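Local coordinates for protein oxidase (Sinorhizobium meliloti, PDB 4FFU) that is of uncertain function, possibly a monoamine oxidase, although its MaoC-like domain is of the kind found in dehydratases, at residues E49-H55 with R80-M86; L41-I47 with G120-R126; T85-S89 with V158-D162; V127-K132 with R143-R147. All coordinates share one frame; numbering follows the deposited sequence. Where two conformers were deposited one is given.

How the interactions relate
All four contacts lie in one hot-dog fold, whose five-stranded antiparallel sheet partners the central helix 84-93. Interactions 1 and 3 share Thr85 and Met86 of that helix, and their centres are 12 Å apart: the first docks its start against helix 49-59, the second sets it on strand 157-168. Interaction 2, centred 14 Å from interaction 1, is joined to it by the salt bridge from Arg45 NH2 to Asp51 OD1 (2.8 Å). Interaction 4 continues strand 122-134 beyond interaction 2, and a salt bridge from Arg147 NH1 to Asp162 OD1 (3.1 Å) ties it to interaction 3. Interactions 1 and 4 are remote, about 14 Å apart at their nearest atoms.

Interaction 1 (E49-H55 with R80-M86); sequences ETDFVVH and RIAHGTM
The start of the central helix of the hot-dog fold, with His83 as N-cap, docks on helix 49-59 mainly through His55, Phe52 and Met86. The torsion of His55 (CG anti to the backbone N, chi1 -163°) turns its ring onto the selenomethionine Met86, whose CB sits 3.5 Å from the ring centroid, squarely over one face. At the ring edge NE2 shares a nearly straight hydrogen bond of 2.7 Å with Thr85 OG1 (163°), and CD2 lies 3.4 Å from His83 CG, over that ring's face. His55 ND1 bonds to His58 of a second subunit, so both ring nitrogens are held. Phe52 is wedged between Met86 and the incoming loop: Met86 CE stands 4.2 Å from its ring centroid, off-centre, while Phe52 CZ touches Ala82 CB at 3.7 Å. Farther out, the extended Glu49 chain brings its carboxylate to the Arg80 guanidinium, the two planes 52° apart. Were Glu49 an alanine, Arg80 would probably lose its carboxylate mate and its guanidinium be freer to turn. Both end nitrogens converge in the guanidinium plane on the same oxygen, Glu49 OE2, with NH1 at 2.9 Å and NH2 at 3.2 Å.

Interaction 2 (L41-I47 with G120-R126); sequences LTSGRTI and GDTIRTR
Arg45 and Ile123 form an antiparallel hydrogen-bonded pair where strand 39-46, outermost in the hot-dog sheet of this chain, joins strand 122-134: Arg45 N reaches Ile123 O at 2.9 Å, and Ile123 N returns to Arg45 O at 3.0 Å. Beyond it Ile47 N bonds to Asp121 O, nearly along the C=O axis, and Gly120 N likewise to Ile47 O, closing this end. In the other direction the register slips by one residue, and Thr42 makes up the pairing. Its N meets Thr125 O. Its OG1, set between the backbone N and carbonyl carbon (chi1 69°), stands in for a backbone acceptor and takes Thr125 N at 2.9 Å along a nearly straight line (171°), while its own proton goes to Ser43 O. Gly44 fills the slip, its CA pressed to Arg124 CG at 3.5 Å; a beta carbon there would crowd both Arg124 and Thr122. One layer out, Ile47 CD1 meets Ile123 CD1 at 3.9 Å, and both side chains rest on Ile90 of helix 84-93. On the face of Thr46 and Thr122 a fourth subunit approaches: its Ala69 N bonds to Thr46 OG1, which itself donates to Thr122 OG1 at 2.8 Å.

Interaction 3 (T85-S89 with V158-D162); sequences TMIFS and VLAAD
Leu159 reaches from its strand to Ile87 and Phe88, and its carbons can be followed outward in turn. CB lies 4.0 Å from Ile87 CG2, the branch methyl of the isoleucine, as the two side chains pass head-to-tail. With CG anti to the backbone N (chi1 -177°), the leucine is carried straight on to the helix, where its end divides. CD1 settles against the backbone, 3.6 Å from Phe88 N, and also touches Phe88 CB and Ile87 CG2, each at 3.9 Å. CD2 turns to the aromatic ring and comes to its edge, near the ring plane, 4.2 Å from Phe88 CD1. This is the central helix of the hot-dog fold lying across the sheet: the axes of 85-89 and 158-162 approach to 9.1 Å, with 62° between their N-to-C directions. A classic beta bulge, in which Val158 and Leu159 both face Val150 of strand 141-151, accompanies the turning of these two consecutive side chains to the helix. Val158 accordingly adds its CG2, 4.0 Å from Ile87 CG2, its side chain set roughly perpendicular to that of the isoleucine. Neighbouring strand 103-113 closes in as well, with Leu111 and Phe113 against Leu159 and the Tyr108 ring edge-to-face with Phe88. At the far end Phe88 CE1 reaches Ala161 CB at 4.2 Å.

Interaction 4 (V127-K132 with R143-R147); sequences VTIAAK and RVVER
Glu146 and Ile129 each turn their gamma carbon anti to the carbonyl carbon (CG of Glu146, chi1 -63°; CG1 of Ile129, chi1 -52°), which runs the two side chains alongside each other in the same direction. Ile129 CD1 rests 3.7 Å from Glu146 CG and 3.2 Å from its OE2, while Val127 CG1, two residues earlier on the strand of Ile129, lies obliquely 3.8 Å from Glu146 OE1. Ile129 extends CG2 to Val144 CG1, 3.9 Å away. Beneath these groups runs the antiparallel hairpin of strands 122-134 and 141-151, interrupted by a classic beta bulge. Ala130 and Ala131 both face Val145, whose O accepts Ala130 N at 2.8 Å and, weakly, Ala131 N at 3.5 Å. Val145 N completes the bulge by bonding to Ala131 O at 2.8 Å; beyond it Lys132 lies opposite Val144, and before it Thr128 exchanges two backbone bonds with Arg147. With an alanine in place of the glutamate, a gap would probably open beside Ile129 CD1 and Val127 CG1, and Arg40 would lose its distant anionic partner. Apolar surroundings would tend to raise the pKa of this buried carboxylate, and the long, weak Arg40 ion pair probably offsets that only in part.

Interaction 1 (E49-H55 with R80-M86)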
# COMPACT_ATOMS: atom_id res chain seq x y z
N GLU I 49 4.24 3.67 -12.62
CA GLU I 49 4.98 4.49 -11.63
C GLU I 49 4.58 4.08 -10.21
O GLU I 49 5.41 4.10 -9.28
CB GLU I 49 4.67 5.96 -11.87
CG GLU I 49 5.38 6.94 -10.95
CD GLU I 49 5.08 8.38 -11.35
OE1 GLU I 49 3.90 8.77 -11.31
OE2 GLU I 49 6.02 9.12 -11.70
N THR I 50 3.33 3.64 -10.04
CA THR I 50 2.87 3.11 -8.72
C THR I 50 3.72 1.94 -8.26
O THR I 50 4.12 1.84 -7.10
CB THR I 50 1.40 2.62 -8.79
OG1 THR I 50 0.58 3.74 -9.12
CG2 THR I 50 0.95 2.09 -7.42
N ASP I 51 4.00 1.04 -9.19
CA ASP I 51 4.82 -0.13 -8.86
C ASP I 51 6.24 0.25 -8.42
O ASP I 51 6.82 -0.42 -7.53
CB ASP I 51 4.85 -1.07 -10.08
CG ASP I 51 3.50 -1.64 -10.41
OD1 ASP I 51 2.91 -2.32 -9.54
OD2 ASP I 51 3.00 -1.42 -11.55
N PHE I 52 6.81 1.30 -9.03
CA PHE I 52 8.13 1.81 -8.61
C PHE I 52 8.06 2.33 -7.18
O PHE I 52 8.92 2.00 -6.37
CB PHE I 52 8.62 2.97 -9.50
CG PHE I 52 9.25 2.56 -10.80
CD1 PHE I 52 8.61 1.70 -11.69
CD2 PHE I 52 10.46 3.14 -11.18
CE1 PHE I 52 9.22 1.38 -12.91
CE2 PHE I 52 11.05 2.87 -12.41
CZ PHE I 52 10.43 1.97 -13.28
N VAL I 53 7.02 3.12 -6.88
CA VAL I 53 6.88 3.77 -5.57
C VAL I 53 6.56 2.73 -4.48
O VAL I 53 7.13 2.81 -3.39
CB VAL I 53 5.81 4.89 -5.64
CG1 VAL I 53 5.49 5.45 -4.25
CG2 VAL I 53 6.27 5.99 -6.59
N VAL I 54 5.70 1.76 -4.80
CA VAL I 54 5.38 0.63 -3.90
C VAL I 54 6.62 -0.20 -3.65
O VAL I 54 6.92 -0.54 -2.50
CB VAL I 54 4.21 -0.24 -4.42
CG1 VAL I 54 4.02 -1.45 -3.50
CG2 VAL I 54 2.94 0.60 -4.42
N HIS I 55 7.37 -0.52 -4.72
CA HIS I 55 8.55 -1.36 -4.49
C HIS I 55 9.56 -0.67 -3.57
O HIS I 55 10.14 -1.33 -2.69
CB HIS I 55 9.27 -1.70 -5.79
CG HIS I 55 10.21 -2.86 -5.65
ND1 HIS I 55 9.76 -4.16 -5.56
CD2 HIS I 55 11.56 -2.92 -5.53
CE1 HIS I 55 10.80 -4.97 -5.44
NE2 HIS I 55 11.90 -4.25 -5.41
N ARG I 80 13.79 6.93 -15.46
CA ARG I 80 13.88 6.08 -14.28
C ARG I 80 13.84 4.61 -14.70
O ARG I 80 13.17 4.27 -15.67
CB ARG I 80 12.74 6.37 -13.31
CG ARG I 80 12.88 7.70 -12.56
CD ARG I 80 11.55 8.03 -11.90
NE ARG I 80 10.62 8.57 -12.89
CZ ARG I 80 9.33 8.83 -12.66
NH1 ARG I 80 8.80 8.52 -11.46
NH2 ARG I 80 8.58 9.39 -13.62
N ILE I 81 14.57 3.76 -13.97
CA ILE I 81 14.59 2.33 -14.28
C ILE I 81 14.11 1.53 -13.08
O ILE I 81 14.36 1.89 -11.93
CB ILE I 81 15.99 1.84 -14.76
CG1 ILE I 81 17.03 1.94 -13.65
CG2 ILE I 81 16.42 2.61 -16.01
CD1 ILE I 81 18.39 1.32 -13.95
N ALA I 82 13.38 0.45 -13.35
CA ALA I 82 12.80 -0.39 -12.28
C ALA I 82 13.88 -1.08 -11.52
O ALA I 82 14.91 -1.44 -12.08
CB ALA I 82 11.86 -1.42 -12.91
N HIS I 83 13.67 -1.27 -10.21
CA HIS I 83 14.59 -2.07 -9.40
C HIS I 83 14.67 -3.49 -9.96
O HIS I 83 13.65 -4.06 -10.33
CB HIS I 83 14.01 -2.24 -7.99
CG HIS I 83 13.73 -0.97 -7.25
ND1 HIS I 83 12.64 -0.17 -7.52
CD2 HIS I 83 14.32 -0.45 -6.14
CE1 HIS I 83 12.60 0.82 -6.65
NE2 HIS I 83 13.60 0.68 -5.80
N GLY I 84 15.87 -4.06 -9.98
CA GLY I 84 16.04 -5.47 -10.36
C GLY I 84 15.16 -6.43 -9.57
O GLY I 84 14.57 -7.36 -10.12
N THR I 85 15.06 -6.18 -8.26
CA THR I 85 14.26 -7.05 -7.41
C THR I 85 12.76 -6.92 -7.71
O THR I 85 12.03 -7.86 -7.43
CB THR I 85 14.49 -6.77 -5.90
OG1 THR I 85 14.37 -5.37 -5.64
CG2 THR I 85 15.87 -7.28 -5.42
N MSE I 86 12.32 -5.80 -8.27
CA MSE I 86 10.89 -5.64 -8.68
C MSE I 86 10.59 -6.47 -9.92
O MSE I 86 9.57 -7.17 -10.01
CB MSE I 86 10.54 -4.18 -9.04
CG MSE I 86 9.02 -4.06 -9.15
SE MSE I 86 8.62 -2.51 -10.32
CE MSE I 86 9.92 -1.18 -9.67

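Interaction 2 (L41-I47 with G120-R126)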
# COMPACT_ATOMS: atom_id res chain seq x y z
N LEU I 41 2.91 -19.42 -20.73
CA LEU I 41 3.16 -17.97 -20.77
C LEU I 41 2.07 -17.31 -19.95
O LEU I 41 0.88 -17.62 -20.13
CB LEU I 41 3.11 -17.47 -22.22
CG LEU I 41 3.38 -16.00 -22.56
CD1 LEU I 41 4.80 -15.57 -22.21
CD2 LEU I 41 3.07 -15.75 -24.04
N THR I 42 2.45 -16.42 -19.04
CA THR I 42 1.48 -15.73 -18.20
C THR I 42 0.75 -14.62 -18.95
O THR I 42 1.16 -14.20 -20.05
CB THR I 42 2.14 -15.08 -16.96
OG1 THR I 42 2.97 -13.98 -17.38
CG2 THR I 42 3.01 -16.11 -16.23
N SER I 43 -0.29 -14.10 -18.30
CA SER I 43 -0.90 -12.88 -18.81
C SER I 43 0.05 -11.72 -18.49
O SER I 43 1.04 -11.90 -17.79
CB SER I 43 -2.30 -12.69 -18.23
OG SER I 43 -2.26 -12.82 -16.83
N GLY I 44 -0.23 -10.56 -19.07
CA GLY I 44 0.68 -9.42 -18.99
C GLY I 44 0.31 -8.42 -17.90
O GLY I 44 -0.81 -8.39 -17.41
N ARG I 45 1.30 -7.63 -17.51
CA ARG I 45 1.08 -6.61 -16.49
C ARG I 45 1.93 -5.41 -16.84
O ARG I 45 3.15 -5.52 -16.98
CB ARG I 45 1.41 -7.14 -15.09
CG ARG I 45 1.30 -6.07 -14.00
CD ARG I 45 1.41 -6.72 -12.64
NE ARG I 45 1.53 -5.69 -11.61
CZ ARG I 45 1.87 -5.97 -10.36
NH1 ARG I 45 2.07 -7.24 -10.01
NH2 ARG I 45 1.98 -4.97 -9.49
N THR I 46 1.30 -4.25 -17.00
CA THR I 46 2.02 -3.01 -17.25
C THR I 46 2.67 -2.50 -15.96
O THR I 46 2.01 -2.41 -14.93
CB THR I 46 1.06 -1.96 -17.80
OG1 THR I 46 0.52 -2.47 -19.03
CG2 THR I 46 1.79 -0.62 -18.04
N ILE I 47 3.97 -2.21 -16.02
CA ILE I 47 4.73 -1.75 -14.86
C ILE I 47 4.53 -0.25 -14.80
O ILE I 47 4.83 0.45 -15.75
CB ILE I 47 6.22 -2.13 -14.99
CG1 ILE I 47 6.36 -3.67 -15.11
CG2 ILE I 47 7.01 -1.54 -13.81
CD1 ILE I 47 5.72 -4.45 -13.96
N GLY I 120 5.65 2.08 -17.86
CA GLY I 120 4.83 1.93 -19.07
C GLY I 120 5.10 0.67 -19.87
O GLY I 120 4.33 0.31 -20.74
N ASP I 121 6.22 0.01 -19.59
CA ASP I 121 6.52 -1.30 -20.18
C ASP I 121 5.54 -2.32 -19.65
O ASP I 121 5.09 -2.25 -18.49
CB ASP I 121 7.97 -1.74 -19.84
CG ASP I 121 9.05 -0.96 -20.64
OD1 ASP I 121 8.70 -0.16 -21.54
OD2 ASP I 121 10.26 -1.13 -20.33
N THR I 122 5.23 -3.31 -20.48
CA THR I 122 4.33 -4.38 -20.09
C THR I 122 5.13 -5.68 -20.14
O THR I 122 5.83 -5.93 -21.12
CB THR I 122 3.10 -4.43 -21.03
OG1 THR I 122 2.41 -3.19 -20.92
CG2 THR I 122 2.14 -5.57 -20.63
N ILE I 123 5.06 -6.46 -19.07
CA ILE I 123 5.79 -7.73 -18.99
C ILE I 123 4.90 -8.96 -18.89
O ILE I 123 3.78 -8.90 -18.35
CB ILE I 123 6.86 -7.75 -17.87
CG1 ILE I 123 6.23 -7.55 -16.48
CG2 ILE I 123 7.93 -6.72 -18.17
CD1 ILE I 123 7.13 -7.88 -15.28
N ARG I 124 5.41 -10.07 -19.43
CA ARG I 124 4.80 -11.40 -19.29
C ARG I 124 5.93 -12.34 -18.96
O ARG I 124 7.10 -12.05 -19.26
CB ARG I 124 4.18 -11.86 -20.61
CG ARG I 124 2.99 -11.05 -21.08
CD ARG I 124 2.82 -11.20 -22.59
NE ARG I 124 3.90 -10.49 -23.29
CZ ARG I 124 4.28 -10.71 -24.55
NH1 ARG I 124 3.69 -11.65 -25.29
NH2 ARG I 124 5.27 -9.99 -25.07
N THR I 125 5.62 -13.47 -18.34
CA THR I 125 6.67 -14.43 -18.01
C THR I 125 6.44 -15.73 -18.75
O THR I 125 5.33 -16.27 -18.75
CB THR I 125 6.76 -14.70 -16.51
OG1 THR I 125 7.01 -13.44 -15.85
CG2 THR I 125 7.94 -15.65 -16.20
N ARG I 126 7.49 -16.21 -19.41
CA ARG I 126 7.45 -17.53 -20.06
C ARG I 126 8.15 -18.53 -19.15
O ARG I 126 9.26 -18.26 -18.68
CB ARG I 126 8.15 -17.48 -21.43
CG ARG I 126 8.04 -18.80 -22.20
CD ARG I 126 8.40 -18.60 -23.67
NE ARG I 126 9.77 -18.12 -23.74
CZ ARG I 126 10.21 -17.20 -24.60
NH1 ARG I 126 9.37 -16.65 -25.46
NH2 ARG I 126 11.49 -16.83 -24.57

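Interaction 3 (T85-S89 with V158-D162)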
# COMPACT_ATOMS: atom_id res chain seq x y z
N THR I 85 15.06 -6.18 -8.26
CA THR I 85 14.26 -7.05 -7.41
C THR I 85 12.76 -6.92 -7.71
O THR I 85 12.03 -7.86 -7.43
CB THR I 85 14.49 -6.77 -5.90
OG1 THR I 85 14.37 -5.37 -5.64
CG2 THR I 85 15.87 -7.28 -5.42
N MSE I 86 12.32 -5.80 -8.27
CA MSE I 86 10.89 -5.64 -8.68
C MSE I 86 10.59 -6.47 -9.92
O MSE I 86 9.57 -7.17 -10.01
CB MSE I 86 10.54 -4.18 -9.04
CG MSE I 86 9.02 -4.06 -9.15
SE MSE I 86 8.62 -2.51 -10.32
CE MSE I 86 9.92 -1.18 -9.67
N ILE I 87 11.49 -6.41 -10.90
CA ILE I 87 11.23 -7.18 -12.14
C ILE I 87 11.25 -8.67 -11.81
O ILE I 87 10.45 -9.44 -12.30
CB ILE I 87 12.20 -6.76 -13.24
CG1 ILE I 87 12.03 -5.24 -13.50
CG2 ILE I 87 11.94 -7.51 -14.55
CD1 ILE I 87 10.57 -4.79 -13.70
N PHE I 88 12.14 -9.05 -10.91
CA PHE I 88 12.19 -10.43 -10.43
C PHE I 88 10.92 -10.82 -9.68
O PHE I 88 10.32 -11.84 -10.01
CB PHE I 88 13.44 -10.64 -9.57
CG PHE I 88 13.63 -12.07 -9.13
CD1 PHE I 88 13.71 -13.10 -10.06
CD2 PHE I 88 13.78 -12.38 -7.77
CE1 PHE I 88 13.89 -14.43 -9.67
CE2 PHE I 88 13.97 -13.71 -7.37
CZ PHE I 88 14.02 -14.73 -8.31
N SER I 89 10.54 -10.05 -8.64
CA SER I 89 9.37 -10.37 -7.82
C SER I 89 8.07 -10.39 -8.60
O SER I 89 7.25 -11.28 -8.41
CB SER I 89 9.26 -9.41 -6.63
OG SER I 89 10.43 -9.47 -5.83
N VAL I 158 13.83 -9.32 -20.64
CA VAL I 158 14.37 -8.29 -19.74
C VAL I 158 15.02 -8.92 -18.50
O VAL I 158 15.90 -8.30 -17.87
CB VAL I 158 13.31 -7.24 -19.34
CG1 VAL I 158 12.75 -6.60 -20.61
CG2 VAL I 158 12.19 -7.89 -18.52
N LEU I 159 14.59 -10.14 -18.16
CA LEU I 159 15.15 -10.88 -17.04
C LEU I 159 15.03 -12.40 -17.29
O LEU I 159 14.04 -12.88 -17.88
CB LEU I 159 14.38 -10.47 -15.75
CG LEU I 159 14.86 -11.08 -14.43
CD1 LEU I 159 14.57 -10.09 -13.29
CD2 LEU I 159 14.20 -12.44 -14.16
N ALA I 160 16.01 -13.15 -16.83
CA ALA I 160 15.95 -14.61 -16.93
C ALA I 160 16.47 -15.19 -15.64
O ALA I 160 17.29 -14.57 -14.97
CB ALA I 160 16.80 -15.09 -18.10
N ALA I 161 15.98 -16.37 -15.29
CA ALA I 161 16.45 -17.08 -14.09
C ALA I 161 16.03 -18.52 -14.20
O ALA I 161 14.98 -18.81 -14.77
CB ALA I 161 15.84 -16.47 -12.84
N ASP I 162 16.81 -19.42 -13.60
CA ASP I 162 16.46 -20.84 -13.51
C ASP I 162 15.92 -21.17 -12.14
O ASP I 162 16.65 -21.10 -11.14
CB ASP I 162 17.69 -21.71 -13.80
CG ASP I 162 18.19 -21.58 -15.23
OD1 ASP I 162 17.39 -21.19 -16.10
OD2 ASP I 162 19.40 -21.84 -15.46

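Interaction 4 (V127-K132 with R143-R147)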
# COMPACT_ATOMS: atom_id res chain seq x y z
N VAL I 127 7.51 -19.67 -18.90
CA VAL I 127 8.12 -20.65 -18.00
C VAL I 127 8.28 -21.95 -18.77
O VAL I 127 7.30 -22.45 -19.30
CB VAL I 127 7.25 -20.90 -16.74
CG1 VAL I 127 7.93 -21.93 -15.85
CG2 VAL I 127 7.08 -19.60 -15.96
N THR I 128 9.51 -22.47 -18.86
CA THR I 128 9.79 -23.67 -19.65
C THR I 128 10.40 -24.72 -18.72
O THR I 128 11.32 -24.41 -17.96
CB THR I 128 10.81 -23.37 -20.79
OG1 THR I 128 10.31 -22.32 -21.63
CG2 THR I 128 11.04 -24.64 -21.69
N ILE I 129 9.90 -25.95 -18.78
CA ILE I 129 10.51 -27.03 -18.01
C ILE I 129 11.82 -27.38 -18.71
O ILE I 129 11.82 -27.78 -19.88
CB ILE I 129 9.60 -28.29 -17.85
CG1 ILE I 129 8.21 -27.93 -17.31
CG2 ILE I 129 10.29 -29.35 -16.98
CD1 ILE I 129 8.17 -27.16 -16.02
N ALA I 130 12.93 -27.19 -18.01
CA ALA I 130 14.24 -27.26 -18.65
C ALA I 130 14.97 -28.55 -18.38
O ALA I 130 15.59 -29.10 -19.29
CB ALA I 130 15.11 -26.09 -18.25
N ALA I 131 14.97 -29.00 -17.13
CA ALA I 131 15.78 -30.17 -16.71
C ALA I 131 15.16 -30.89 -15.52
O ALA I 131 14.45 -30.28 -14.71
CB ALA I 131 17.21 -29.76 -16.39
N LYS I 132 15.44 -32.19 -15.43
CA LYS I 132 14.92 -33.04 -14.37
C LYS I 132 16.04 -33.96 -13.91
O LYS I 132 16.66 -34.65 -14.74
CB LYS I 132 13.74 -33.87 -14.87
CG LYS I 132 12.50 -33.06 -15.25
CD LYS I 132 11.44 -33.93 -15.91
CE LYS I 132 10.83 -34.87 -14.88
NZ LYS I 132 9.95 -35.89 -15.51
N ARG I 143 14.58 -33.21 -8.65
CA ARG I 143 14.83 -31.80 -8.92
C ARG I 143 14.32 -31.42 -10.31
O ARG I 143 14.65 -32.10 -11.31
CB ARG I 143 16.34 -31.51 -8.79
CG ARG I 143 16.76 -30.07 -9.08
CD ARG I 143 18.28 -29.90 -9.04
NE ARG I 143 18.80 -29.21 -10.22
CZ ARG I 143 19.64 -28.17 -10.17
NH1 ARG I 143 20.07 -27.73 -9.00
NH2 ARG I 143 20.06 -27.59 -11.29
N VAL I 144 13.53 -30.35 -10.40
CA VAL I 144 13.06 -29.85 -11.69
C VAL I 144 13.52 -28.39 -11.84
O VAL I 144 13.32 -27.58 -10.93
CB VAL I 144 11.52 -29.92 -11.81
CG1 VAL I 144 11.05 -29.38 -13.16
CG2 VAL I 144 11.03 -31.35 -11.61
N VAL I 145 14.16 -28.07 -12.96
CA VAL I 145 14.52 -26.68 -13.25
C VAL I 145 13.48 -26.08 -14.20
O VAL I 145 13.27 -26.58 -15.30
CB VAL I 145 15.91 -26.56 -13.87
CG1 VAL I 145 16.19 -25.10 -14.28
CG2 VAL I 145 16.97 -27.10 -12.91
N GLU I 146 12.85 -25.00 -13.75
CA GLU I 146 11.98 -24.18 -14.61
C GLU I 146 12.70 -22.90 -15.03
O GLU I 146 13.00 -22.03 -14.20
CB GLU I 146 10.70 -23.81 -13.87
CG GLU I 146 9.83 -25.01 -13.50
CD GLU I 146 8.43 -24.61 -13.09
OE1 GLU I 146 8.25 -23.59 -12.40
OE2 GLU I 146 7.50 -25.35 -13.46
N ARG I 147 12.97 -22.77 -16.32
CA ARG I 147 13.57 -21.57 -16.86
C ARG I 147 12.50 -20.49 -16.93
O ARG I 147 11.46 -20.71 -17.55
CB ARG I 147 14.13 -21.85 -18.25
CG ARG I 147 14.69 -20.60 -18.93
CD ARG I 147 16.21 -20.66 -18.96
NE ARG I 147 16.81 -19.53 -19.69
CZ ARG I 147 17.65 -18.65 -19.14
NH1 ARG I 147 18.00 -18.77 -17.86
NH2 ARG I 147 18.16 -17.67 -19.89
O HOH W 1 11.24 -19.99 -20.55